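Side-chain contacts in MupZ (Pseudomonas fluorescens, PDB 6FXD), which probably acts as an epoxide hydrolase that, together with a Rieske oxygenase, helps build oxygen heterocycles during mupirocin biosynthesis: residues E38-K41 against A42-V46; S63-G66 against T67-H70; E90-S93 against E94-L98. All blocks are in the same frame, centred on the assembly; numbering follows the deposited sequence. Where two conformers were deposited one is given.

Contact 1: residues E38-K41 against A42-V46; sequences EAFK and AYCAV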
ATOM      1  N   GLU A  38      15.560  -3.501  40.264  1.00 22.34           N
ATOM      2  CA  GLU A  38      16.984  -3.448  39.914  1.00 23.91           C
ATOM      3  C   GLU A  38      17.471  -4.774  39.337  1.00 23.70           C
ATOM      4  O   GLU A  38      18.304  -4.796  38.416  1.00 22.54           O
ATOM      5  CB  GLU A  38      17.831  -3.024  41.119  1.00 29.87           C
ATOM      6  CG  GLU A  38      17.571  -1.594  41.580  1.00 37.13           C
ATOM      7  CD  GLU A  38      17.586  -0.594  40.432  1.00 50.40           C
ATOM      8  OE1 GLU A  38      18.505  -0.663  39.582  1.00 53.68           O
ATOM      9  OE2 GLU A  38      16.670   0.261  40.380  1.00 54.72           O
ATOM     10  N   ALA A  39      16.955  -5.887  39.858  1.00 21.44           N
ATOM     11  CA  ALA A  39      17.269  -7.185  39.271  1.00 22.94           C
ATOM     12  C   ALA A  39      16.729  -7.289  37.846  1.00 21.04           C
ATOM     13  O   ALA A  39      17.395  -7.836  36.961  1.00 22.19           O
ATOM     14  CB  ALA A  39      16.721  -8.315  40.148  1.00 21.81           C
ATOM     15  N   PHE A  40      15.500  -6.811  37.614  1.00 20.13           N
ATOM     16  CA  PHE A  40      14.962  -6.799  36.260  1.00 19.44           C
ATOM     17  C   PHE A  40      15.869  -6.023  35.313  1.00 21.05           C
ATOM     18  O   PHE A  40      16.199  -6.499  34.224  1.00 19.87           O
ATOM     19  CB  PHE A  40      13.553  -6.198  36.285  1.00 18.59           C
ATOM     20  CG  PHE A  40      12.832  -6.240  34.949  1.00 20.32           C
ATOM     21  CD1 PHE A  40      13.069  -5.278  33.981  1.00 20.36           C
ATOM     22  CD2 PHE A  40      11.921  -7.253  34.675  1.00 21.97           C
ATOM     23  CE1 PHE A  40      12.422  -5.324  32.749  1.00 20.95           C
ATOM     24  CE2 PHE A  40      11.251  -7.299  33.436  1.00 22.79           C
ATOM     25  CZ  PHE A  40      11.501  -6.349  32.480  1.00 21.24           C
ATOM     26  N   LYS A  41      16.294  -4.824  35.725  1.00 20.77           N
ATOM     27  CA  LYS A  41      17.175  -4.024  34.879  1.00 20.08           C
ATOM     28  C   LYS A  41      18.510  -4.725  34.610  1.00 21.41           C
ATOM     29  O   LYS A  41      19.058  -4.633  33.506  1.00 22.78           O
ATOM     30  CB  LYS A  41      17.367  -2.642  35.497  1.00 20.92           C
ATOM     31  CG  LYS A  41      16.067  -1.831  35.476  1.00 21.42           C
ATOM     32  CD  LYS A  41      16.277  -0.392  35.949  1.00 22.53           C
ATOM     33  CE  LYS A  41      14.960   0.422  35.856  1.00 24.14           C
ATOM     34  NZ  LYS A  41      15.209   1.870  36.006  1.00 26.36           N
ATOM     35  N   ALA A  42      19.051  -5.435  35.604  1.00 21.28           N
ATOM     36  CA  ALA A  42      20.282  -6.191  35.379  1.00 22.05           C
ATOM     37  C   ALA A  42      20.070  -7.280  34.330  1.00 22.38           C
ATOM     38  O   ALA A  42      20.924  -7.489  33.451  1.00 23.48           O
ATOM     39  CB  ALA A  42      20.743  -6.790  36.701  1.00 23.27           C
ATOM     40  N   TYR A  43      18.962  -8.019  34.433  1.00 22.80           N
ATOM     41  CA  TYR A  43      18.693  -9.073  33.461  1.00 22.67           C
ATOM     42  C   TYR A  43      18.479  -8.524  32.060  1.00 21.90           C
ATOM     43  O   TYR A  43      18.606  -9.260  31.088  1.00 22.48           O
ATOM     44  CB  TYR A  43      17.493  -9.906  33.878  1.00 24.21           C
ATOM     45  CG  TYR A  43      17.873 -11.105  34.658  1.00 26.14           C
ATOM     46  CD1 TYR A  43      18.395 -12.214  34.020  1.00 28.58           C
ATOM     47  CD2 TYR A  43      17.737 -11.125  36.033  1.00 27.52           C
ATOM     48  CE1 TYR A  43      18.764 -13.332  34.741  1.00 28.73           C
ATOM     49  CE2 TYR A  43      18.103 -12.243  36.765  1.00 29.37           C
ATOM     50  CZ  TYR A  43      18.614 -13.339  36.110  1.00 29.65           C
ATOM     51  OH  TYR A  43      18.970 -14.456  36.837  1.00 33.44           O
ATOM     52  N   CYS A  44      18.057  -7.265  31.939  1.00 22.10           N
ATOM     53  CA  CYS A  44      17.877  -6.701  30.607  1.00 21.34           C
ATOM     54  C   CYS A  44      19.155  -6.796  29.783  1.00 21.19           C
ATOM     55  O   CYS A  44      19.092  -7.011  28.570  1.00 22.41           O
ATOM     56  CB  CYS A  44      17.433  -5.253  30.702  1.00 21.50           C
ATOM     57  SG  CYS A  44      15.661  -5.048  31.147  1.00 25.98           S
ATOM     58  N   ALA A  45      20.333  -6.673  30.433  1.00 21.27           N
ATOM     59  CA  ALA A  45      21.597  -6.807  29.714  1.00 21.08           C
ATOM     60  C   ALA A  45      21.765  -8.218  29.175  1.00 21.81           C
ATOM     61  O   ALA A  45      22.280  -8.415  28.071  1.00 21.15           O
ATOM     62  CB  ALA A  45      22.765  -6.464  30.639  1.00 22.78           C
ATOM     63  N   VAL A  46      21.305  -9.211  29.942  1.00 20.02           N
ATOM     64  CA  VAL A  46      21.370 -10.597  29.502  1.00 20.13           C
ATOM     65  C   VAL A  46      20.454 -10.822  28.299  1.00 19.74           C
ATOM     66  O   VAL A  46      20.841 -11.479  27.320  1.00 21.28           O
ATOM     67  CB  VAL A  46      21.037 -11.528  30.683  1.00 20.64           C
ATOM     68  CG1 VAL A  46      21.020 -12.999  30.254  1.00 23.89           C
ATOM     69  CG2 VAL A  46      22.007 -11.301  31.846  1.00 20.66           C
TER

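Contact 2: residues S63-G66 against T67-H70; sequences SFNG and TQGH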
ATOM      1  N   SER A  63      12.686   0.247  28.150  0.65 17.89           N
ATOM      2  CA  SER A  63      12.376   1.570  28.687  0.65 17.77           C
ATOM      3  C   SER A  63      11.499   1.420  29.923  0.65 19.00           C
ATOM      4  O   SER A  63      10.862   0.387  30.126  0.65 18.69           O
ATOM      5  CB  SER A  63      11.595   2.429  27.686  0.65 19.27           C
ATOM      6  OG  SER A  63      12.277   2.518  26.459  0.65 19.71           O
ATOM      7  N   PHE A  64      11.445   2.474  30.735  1.00 18.39           N
ATOM      8  CA  PHE A  64      10.771   2.400  32.028  1.00 17.99           C
ATOM      9  C   PHE A  64       9.993   3.666  32.336  1.00 21.02           C
ATOM     10  O   PHE A  64      10.470   4.784  32.106  1.00 21.48           O
ATOM     11  CB  PHE A  64      11.782   2.098  33.165  1.00 18.46           C
ATOM     12  CG  PHE A  64      12.480   0.778  32.977  1.00 18.90           C
ATOM     13  CD1 PHE A  64      13.648   0.701  32.212  1.00 19.71           C
ATOM     14  CD2 PHE A  64      11.954  -0.380  33.522  1.00 19.17           C
ATOM     15  CE1 PHE A  64      14.257  -0.510  31.988  1.00 19.43           C
ATOM     16  CE2 PHE A  64      12.592  -1.608  33.321  1.00 19.86           C
ATOM     17  CZ  PHE A  64      13.734  -1.659  32.542  1.00 20.53           C
ATOM     18  N   ASN A  65       8.773   3.465  32.827  1.00 22.56           N
ATOM     19  CA  ASN A  65       7.933   4.499  33.414  1.00 24.28           C
ATOM     20  C   ASN A  65       7.807   4.085  34.879  1.00 24.73           C
ATOM     21  O   ASN A  65       6.849   3.411  35.266  1.00 24.79           O
ATOM     22  CB  ASN A  65       6.589   4.506  32.711  1.00 25.05           C
ATOM     23  CG  ASN A  65       5.670   5.615  33.206  1.00 27.84           C
ATOM     24  OD1 ASN A  65       6.071   6.460  33.998  1.00 30.41           O
ATOM     25  ND2 ASN A  65       4.437   5.632  32.708  1.00 31.56           N
ATOM     26  N   GLY A  66       8.793   4.469  35.684  1.00 25.41           N
ATOM     27  CA  GLY A  66       8.882   3.977  37.053  1.00 24.79           C
ATOM     28  C   GLY A  66       9.028   2.462  37.081  1.00 24.79           C
ATOM     29  O   GLY A  66       9.985   1.892  36.543  1.00 25.28           O
ATOM     30  N   THR A  67       8.090   1.771  37.732  1.00 23.73           N
ATOM     31  CA  THR A  67       8.115   0.312  37.768  1.00 22.74           C
ATOM     32  C   THR A  67       7.389  -0.334  36.585  1.00 22.00           C
ATOM     33  O   THR A  67       7.281  -1.563  36.532  1.00 25.45           O
ATOM     34  CB  THR A  67       7.553  -0.224  39.094  1.00 24.29           C
ATOM     35  OG1 THR A  67       6.202   0.221  39.246  1.00 25.53           O
ATOM     36  CG2 THR A  67       8.350   0.292  40.283  1.00 27.26           C
ATOM     37  N   GLN A  68       6.884   0.459  35.639  1.00 21.76           N
ATOM     38  CA  GLN A  68       6.296  -0.085  34.419  1.00 21.91           C
ATOM     39  C   GLN A  68       7.410  -0.241  33.389  1.00 21.63           C
ATOM     40  O   GLN A  68       7.957   0.752  32.909  1.00 24.00           O
ATOM     41  CB  GLN A  68       5.233   0.863  33.886  1.00 24.04           C
ATOM     42  CG  GLN A  68       4.104   1.162  34.845  1.00 27.60           C
ATOM     43  CD  GLN A  68       3.165   2.208  34.273  1.00 36.56           C
ATOM     44  OE1 GLN A  68       2.597   2.018  33.196  1.00 43.90           O
ATOM     45  NE2 GLN A  68       3.018   3.321  34.971  1.00 41.41           N
ATOM     46  N   GLY A  69       7.755  -1.475  33.050  1.00 20.90           N
ATOM     47  CA  GLY A  69       8.771  -1.725  32.060  1.00 19.68           C
ATOM     48  C   GLY A  69       8.181  -1.937  30.678  1.00 19.09           C
ATOM     49  O   GLY A  69       6.986  -2.179  30.521  1.00 20.30           O
ATOM     50  N   HIS A  70       9.047  -1.848  29.674  1.00 18.60           N
ATOM     51  CA  HIS A  70       8.602  -2.001  28.292  1.00 18.58           C
ATOM     52  C   HIS A  70       9.787  -2.455  27.453  1.00 18.87           C
ATOM     53  O   HIS A  70      10.921  -2.038  27.713  1.00 20.52           O
ATOM     54  CB  HIS A  70       8.081  -0.650  27.787  1.00 21.03           C
ATOM     55  CG  HIS A  70       7.766  -0.608  26.327  1.00 20.56           C
ATOM     56  ND1 HIS A  70       8.696  -0.262  25.371  1.00 21.35           N
ATOM     57  CD2 HIS A  70       6.604  -0.817  25.659  1.00 21.82           C
ATOM     58  CE1 HIS A  70       8.120  -0.260  24.179  1.00 21.28           C
ATOM     59  NE2 HIS A  70       6.857  -0.612  24.327  1.00 22.60           N
TER
HETATM   60  O   HOH W   1      11.457   0.283  25.102  1.00 22.40           O
HETATM   61  O   HOH W   2       4.773   4.495  36.724  1.00 35.22           O
HETATM   62  O   HOH W   3       2.034   3.844  31.478  1.00 45.37           O

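Contact 3: residues E90-S93 against E94-L98; sequences ELNS and EAFHL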
ATOM      1  N   GLU A  90      14.495 -20.177  26.909  1.00 39.86           N
ATOM      2  CA  GLU A  90      15.178 -20.605  28.120  1.00 45.46           C
ATOM      3  C   GLU A  90      15.391 -19.446  29.088  1.00 46.29           C
ATOM      4  O   GLU A  90      15.181 -19.603  30.298  1.00 44.96           O
ATOM      5  CB  GLU A  90      16.496 -21.276  27.750  1.00 53.19           C
ATOM      6  CG  GLU A  90      16.327 -22.608  27.059  1.00 60.53           C
ATOM      7  CD  GLU A  90      16.525 -22.492  25.565  1.00 68.72           C
ATOM      8  OE1 GLU A  90      17.302 -21.607  25.149  1.00 71.43           O
ATOM      9  OE2 GLU A  90      15.914 -23.273  24.806  1.00 72.01           O
ATOM     10  N   LEU A  91      15.822 -18.283  28.579  1.00 44.42           N
ATOM     11  CA  LEU A  91      16.019 -17.114  29.436  1.00 44.98           C
ATOM     12  C   LEU A  91      14.703 -16.632  30.027  1.00 46.44           C
ATOM     13  O   LEU A  91      14.642 -16.256  31.203  1.00 47.55           O
ATOM     14  CB  LEU A  91      16.658 -15.978  28.638  1.00 45.33           C
ATOM     15  CG  LEU A  91      18.179 -15.942  28.557  1.00 45.88           C
ATOM     16  CD1 LEU A  91      18.610 -14.752  27.723  1.00 46.10           C
ATOM     17  CD2 LEU A  91      18.768 -15.866  29.951  1.00 46.41           C
ATOM     18  N   ASN A  92      13.645 -16.606  29.212  1.00 46.04           N
ATOM     19  CA  ASN A  92      12.335 -16.192  29.698  1.00 49.07           C
ATOM     20  C   ASN A  92      11.925 -17.016  30.910  1.00 50.31           C
ATOM     21  O   ASN A  92      11.457 -16.480  31.922  1.00 48.69           O
ATOM     22  CB  ASN A  92      11.314 -16.351  28.569  1.00 51.63           C
ATOM     23  CG  ASN A  92       9.892 -16.093  29.024  1.00 57.75           C
ATOM     24  OD1 ASN A  92       9.495 -14.947  29.228  1.00 63.61           O
ATOM     25  ND2 ASN A  92       9.109 -17.157  29.168  1.00 58.01           N
ATOM     26  N   SER A  93      12.125 -18.330  30.829  1.00 51.09           N
ATOM     27  CA  SER A  93      11.731 -19.215  31.915  1.00 54.91           C
ATOM     28  C   SER A  93      12.563 -19.037  33.181  1.00 54.37           C
ATOM     29  O   SER A  93      12.081 -19.376  34.266  1.00 54.84           O
ATOM     30  CB  SER A  93      11.739 -20.670  31.451  1.00 59.12           C
ATOM     31  OG  SER A  93      11.176 -21.515  32.437  1.00 62.16           O
ATOM     32  N   GLU A  94      13.788 -18.520  33.098  1.00 54.37           N
ATOM     33  CA  GLU A  94      14.500 -18.400  34.366  1.00 52.58           C
ATOM     34  C   GLU A  94      14.357 -17.030  35.023  1.00 49.25           C
ATOM     35  O   GLU A  94      14.405 -16.936  36.252  1.00 48.70           O
ATOM     36  CB  GLU A  94      15.962 -18.844  34.248  1.00 54.16           C
ATOM     37  CG  GLU A  94      16.180 -19.979  33.342  1.00 61.24           C
ATOM     38  CD  GLU A  94      15.534 -21.301  33.751  1.00 67.27           C
ATOM     39  OE1 GLU A  94      14.511 -21.334  34.462  1.00 68.84           O
ATOM     40  OE2 GLU A  94      16.032 -22.350  33.304  1.00 75.57           O
ATOM     41  N   ALA A  95      14.220 -15.960  34.242  1.00 46.13           N
ATOM     42  CA  ALA A  95      13.892 -14.657  34.810  1.00 45.58           C
ATOM     43  C   ALA A  95      12.393 -14.456  34.980  1.00 41.78           C
ATOM     44  O   ALA A  95      11.958 -13.349  35.333  1.00 43.23           O
ATOM     45  CB  ALA A  95      14.502 -13.522  33.979  1.00 44.84           C
ATOM     46  N   PHE A  96      11.606 -15.501  34.724  1.00 44.36           N
ATOM     47  CA  PHE A  96      10.149 -15.524  34.783  1.00 45.02           C
ATOM     48  C   PHE A  96       9.595 -14.823  36.016  1.00 39.84           C
ATOM     49  O   PHE A  96       8.536 -14.197  35.948  1.00 38.35           O
ATOM     50  CB  PHE A  96       9.689 -16.988  34.759  1.00 48.24           C
ATOM     51  CG  PHE A  96       8.206 -17.184  34.539  1.00 51.91           C
ATOM     52  CD1 PHE A  96       7.643 -17.021  33.282  1.00 54.38           C
ATOM     53  CD2 PHE A  96       7.391 -17.585  35.580  1.00 51.42           C
ATOM     54  CE1 PHE A  96       6.284 -17.224  33.077  1.00 56.12           C
ATOM     55  CE2 PHE A  96       6.033 -17.791  35.384  1.00 53.42           C
ATOM     56  CZ  PHE A  96       5.480 -17.609  34.128  1.00 54.42           C
ATOM     57  N   HIS A  97      10.306 -14.894  37.138  1.00 38.27           N
ATOM     58  CA  HIS A  97       9.724 -14.538  38.425  1.00 38.37           C
ATOM     59  C   HIS A  97       9.844 -13.059  38.780  1.00 32.63           C
ATOM     60  O   HIS A  97       9.289 -12.639  39.801  1.00 32.37           O
ATOM     61  CB  HIS A  97      10.316 -15.420  39.531  1.00 46.59           C
ATOM     62  CG  HIS A  97       9.992 -16.872  39.370  1.00 55.17           C
ATOM     63  ND1 HIS A  97       8.704 -17.358  39.438  1.00 58.56           N
ATOM     64  CD2 HIS A  97      10.783 -17.941  39.118  1.00 59.20           C
ATOM     65  CE1 HIS A  97       8.718 -18.666  39.248  1.00 61.26           C
ATOM     66  NE2 HIS A  97       9.967 -19.045  39.051  1.00 61.23           N
ATOM     67  N   LEU A  98      10.515 -12.253  37.959  1.00 26.99           N
ATOM     68  CA  LEU A  98      10.782 -10.866  38.327  1.00 25.82           C
ATOM     69  C   LEU A  98       9.642  -9.911  37.995  1.00 26.42           C
ATOM     70  O   LEU A  98       9.609  -8.802  38.541  1.00 27.87           O
ATOM     71  CB  LEU A  98      12.073 -10.386  37.651  1.00 28.29           C
ATOM     72  CG  LEU A  98      13.313 -11.115  38.156  1.00 30.10           C
ATOM     73  CD1 LEU A  98      14.507 -10.556  37.424  1.00 31.50           C
ATOM     74  CD2 LEU A  98      13.443 -10.959  39.671  1.00 30.76           C
TER

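Contact 1: residues E38-K41 against A42-V46
Glu38 meets Ala42 through the backbone: its carbonyl O accepts the N-H of Ala42 at 3.0 Å, and the methyl of Ala42 lies beside the same oxygen. One residue on, Ala39 O takes the N-H of Tyr43 at 163°, the straighter of these two bonds; the same oxygen lies at the edge of the Tyr43 ring, near its plane and 3.4 Å from Tyr43 CD2. Phe40 makes the main side-chain contact. With CG anti to the backbone N (chi1 -175°), its ring drops to the sheet side of the helix, where Cys44 SG reaches it obliquely, 3.6 Å from CE1. This sulfur-aromatic contact, one turn apart on helix 37-51, belongs to the layer between the helix and the beta-sheet in an alpha+beta fold; Phe30 adds an edge-to-face partner to Phe40, and Phe62 and Phe64 of strand 57-65 pack on Cys44. The backbone O of Phe40 accepts from Cys44 N at 3.0 Å, bent to 137°; the same N-H also makes a weak bond to Lys41 O at 3.2 Å. Lys41 runs out extended beyond CG, forms a cation-pi contact with Phe64 and ends in a salt bridge to Glu131 of the second subunit.

Contact 2: residues S63-G66 against T67-H70
Asn65 and Gln68 face each other across the tight end of a beta hairpin, and two backbone bonds tie them together. Asn65 N gives its hydrogen to Gln68 O at 2.8 Å, almost straight at 170° and in the carbonyl plane; Gln68 N returns a bond to Asn65 O at 3.0 Å, but from above that carbonyl's plane. Between them runs a type II' turn, with Gly66 at positive phi. Asn65 O also accepts from a water that in turn accepts from Gln68 NE2, so this one oxygen has two donors. The two side-chain amides lie side by side, pointing the same way with their planes 33° apart, and a second water joins them: it accepts from Asn65 ND2 and donates to Gln68 OE1 at 2.6 Å. Farther from the turn, Ser63 N donates to His70 O at 2.9 Å, while the return bond from His70 N to Ser63 O is bent and weak. A third water lies in the plane of the His70 ring at its edge, bonded to His70 ND1 at 2.8 Å; it also bonds Ser63 OG in the modelled conformer, a doubtful link because that side chain has an alternate position. On the other face, the Phe64 ring approaches Gly69 CA, its CD2 3.8 Å away. Ser63 and Phe64 also pair with a strand of the second subunit, continuing the sheet across the interface. Four backbone bonds, one of them weak, thus hold the register of the hairpin, while water serves the polar ends of Asn65 and Gln68.

Contact 3: residues E90-S93 against E94-L98
Glu94 and Ala95 bond back to Glu90 and Leu91 in a local, mainly backbone contact at the surface, where helix 78-94 gives way to the loop that leads to strand 100-108. Leu91 O is the principal acceptor. Ala95 N approaches it at 3.1 Å with an N-H angle of 179°, almost in line with the carbonyl bond, whereas Glu94 N, also at 3.1 Å, comes from above the carbonyl plane and is bent to 136°. The N-H of Glu94 is shared in turn, since it makes a weak bond to Glu90 O as well, so that four-residue and three-residue spacings are mixed here. Phe96 N is 3.0 Å from Asn92 O, but the angle is too poor for a hydrogen bond. Phe96 CB lies 3.4 Å from Asn92 O while the ring leads away, with that oxygen at its edge and near its plane. Glu94 folds back along the helix. Its CG, anti to the carbonyl carbon (chi1 -36°), is set 3.2 Å from Glu90 O, and the bend at chi2 turns the carboxylate so that OE1 lies 3.1 Å from Ser93 O. As both of the latter atoms are acceptors, their proximity is probably electrostatically unfavourable. Apolar packing lies toward the neighbouring helix: Leu91 rests on Val46, Phe47 and Lys50 of helix 37-51, and farther along, Leu98 reaches Tyr43 of that helix, so that both segments pack along it before the chain enters strand 100-108.

How the contacts relate
Helix 37-51 is common ground for all three contacts. Contact 1 lies on it, contact 2 meets its sheet side where Phe64 packs against Phe40, Lys41 and Cys44, and contact 3 packs against it from another side. Contacts 2 and 3 do not touch, their nearest atoms being about 8 Å apart. Contacts 1 and 2 are partly buried and both reach the second subunit, whereas contact 3 is a surface contact that no other chain of the assembly touches. Their chemistry follows: sulfur-aromatic packing in the first, water-bridged polar groups beside a beta ladder in the second, and backbone bonds, some of them shared or weak, where helix 78-94 passes into a loop in the third.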